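Local coordinates for protein YohF (PDB 6WON) that probably acts as an oxidoreductase of the short-chain dehydrogenase/reductase family, most likely an acetoin dehydrogenase, at residues A125-I129 with L173-I178. Residue numbers count along the deposited sequence, not the author numbering.
Sequences ARHMI and LIEHHI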
# COMPACT_ATOMS: atom_id res chain seq x y z
N ALA B 125 -5.98 24.96 -11.35
CA ALA B 125 -6.85 24.08 -12.13
C ALA B 125 -7.94 24.87 -12.84
O ALA B 125 -8.29 24.56 -13.99
CB ALA B 125 -7.45 23.01 -11.21
N ARG B 126 -8.48 25.91 -12.19
CA ARG B 126 -9.46 26.77 -12.86
C ARG B 126 -8.88 27.39 -14.13
O ARG B 126 -9.57 27.48 -15.15
CB ARG B 126 -9.94 27.88 -11.91
CG ARG B 126 -11.02 27.44 -10.94
CD ARG B 126 -11.11 28.40 -9.74
NE ARG B 126 -11.82 27.81 -8.61
CZ ARG B 126 -11.69 28.19 -7.34
NH1 ARG B 126 -10.85 29.18 -7.01
NH2 ARG B 126 -12.39 27.59 -6.38
N HIS B 127 -7.62 27.82 -14.09
CA HIS B 127 -7.02 28.41 -15.28
C HIS B 127 -6.77 27.34 -16.34
O HIS B 127 -6.97 27.59 -17.54
CB HIS B 127 -5.73 29.14 -14.93
CG HIS B 127 -5.95 30.48 -14.31
ND1 HIS B 127 -5.97 31.65 -15.06
CD2 HIS B 127 -6.18 30.84 -13.03
CE1 HIS B 127 -6.21 32.67 -14.25
NE2 HIS B 127 -6.33 32.21 -13.02
N MET B 128 -6.33 26.16 -15.92
CA MET B 128 -6.06 25.08 -16.87
C MET B 128 -7.32 24.67 -17.60
O MET B 128 -7.29 24.39 -18.80
CB MET B 128 -5.45 23.88 -16.14
CG MET B 128 -4.04 24.11 -15.63
SD MET B 128 -3.57 22.77 -14.53
CE MET B 128 -1.90 23.27 -14.09
N ILE B 129 -8.44 24.60 -16.88
CA ILE B 129 -9.71 24.24 -17.51
C ILE B 129 -10.11 25.30 -18.52
O ILE B 129 -10.42 24.99 -19.68
CB ILE B 129 -10.80 24.05 -16.44
CG1 ILE B 129 -10.50 22.79 -15.62
CG2 ILE B 129 -12.17 24.00 -17.10
CD1 ILE B 129 -11.25 22.74 -14.31
N LEU B 173 -10.07 15.77 -12.33
CA LEU B 173 -9.57 16.66 -13.36
C LEU B 173 -9.16 15.94 -14.63
O LEU B 173 -8.75 16.59 -15.59
CB LEU B 173 -8.39 17.48 -12.82
CG LEU B 173 -8.70 18.32 -11.57
CD1 LEU B 173 -7.44 18.97 -11.02
CD2 LEU B 173 -9.76 19.38 -11.88
N ILE B 174 -9.28 14.60 -14.68
CA ILE B 174 -8.81 13.87 -15.86
C ILE B 174 -9.57 14.30 -17.11
O ILE B 174 -9.00 14.37 -18.20
CB ILE B 174 -8.88 12.35 -15.61
CG1 ILE B 174 -8.07 11.59 -16.68
CG2 ILE B 174 -10.31 11.82 -15.59
CD1 ILE B 174 -6.61 11.99 -16.73
N GLU B 175 -10.86 14.64 -16.97
CA GLU B 175 -11.64 15.02 -18.14
C GLU B 175 -11.11 16.29 -18.79
O GLU B 175 -11.36 16.51 -19.98
CB GLU B 175 -13.11 15.19 -17.77
CG GLU B 175 -13.42 16.47 -16.99
CD GLU B 175 -14.90 16.82 -16.98
OE1 GLU B 175 -15.57 16.54 -15.96
OE2 GLU B 175 -15.40 17.40 -17.98
N HIS B 176 -10.38 17.13 -18.05
CA HIS B 176 -9.77 18.33 -18.61
C HIS B 176 -8.32 18.09 -19.04
O HIS B 176 -7.59 19.05 -19.29
CB HIS B 176 -9.83 19.48 -17.61
CG HIS B 176 -11.18 19.67 -16.99
ND1 HIS B 176 -12.28 20.08 -17.72
CD2 HIS B 176 -11.62 19.50 -15.72
CE1 HIS B 176 -13.33 20.16 -16.93
NE2 HIS B 176 -12.95 19.83 -15.70
N HIS B 177 -7.90 16.83 -19.13
CA HIS B 177 -6.54 16.48 -19.50
C HIS B 177 -5.52 17.10 -18.54
O HIS B 177 -4.43 17.53 -18.93
CB HIS B 177 -6.25 16.86 -20.95
CG HIS B 177 -7.26 16.31 -21.91
ND1 HIS B 177 -7.27 14.99 -22.31
CD2 HIS B 177 -8.32 16.90 -22.52
CE1 HIS B 177 -8.28 14.79 -23.14
NE2 HIS B 177 -8.93 15.93 -23.28
N ILE B 178 -5.89 17.14 -17.25
CA ILE B 178 -5.00 17.54 -16.17
C ILE B 178 -4.55 16.28 -15.44
O ILE B 178 -5.37 15.55 -14.88
CB ILE B 178 -5.70 18.52 -15.21
CG1 ILE B 178 -6.07 19.82 -15.93
CG2 ILE B 178 -4.80 18.82 -14.02
CD1 ILE B 178 -7.11 20.67 -15.19
O HOH W 1 -8.04 21.55 -20.38
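The tip of I178 enters a shallow hollow on the helical turn 125-129. Its CD1 lies 3.7 Å from M128 CB, 4.0 Å from I129 CG1 and 4.2 Å from A125 O, so one methyl settles between residues that line one face of a single helical turn. The long gamma-delta arm of I178 lets it reach the helix from the start of its strand, and the small A125 leaves space for L173, whose CD1 comes to 4.0 Å from A125 CB. I129 is the matching bump from the helix: its CA-to-CB bond points sideways, yet the chain beyond comes over H176, with CG1 3.6 Å from the imidazole centroid and 18° off the ring normal, a CH-pi contact for which a flat ring offers a broad face. One water joins the backbones, donating to H176 O at 2.8 Å and, weakly, to M128 O at 3.3 Å. M128 and I178 both rest on I137 of the central sheet, and I99 of a neighbouring subunit packs on A125 and I129. Helix 103-131 thus packs against the link leading from helix 153-173 back into strand 178-185, as in the beta-alpha-beta crossovers of the SDR Rossmann fold.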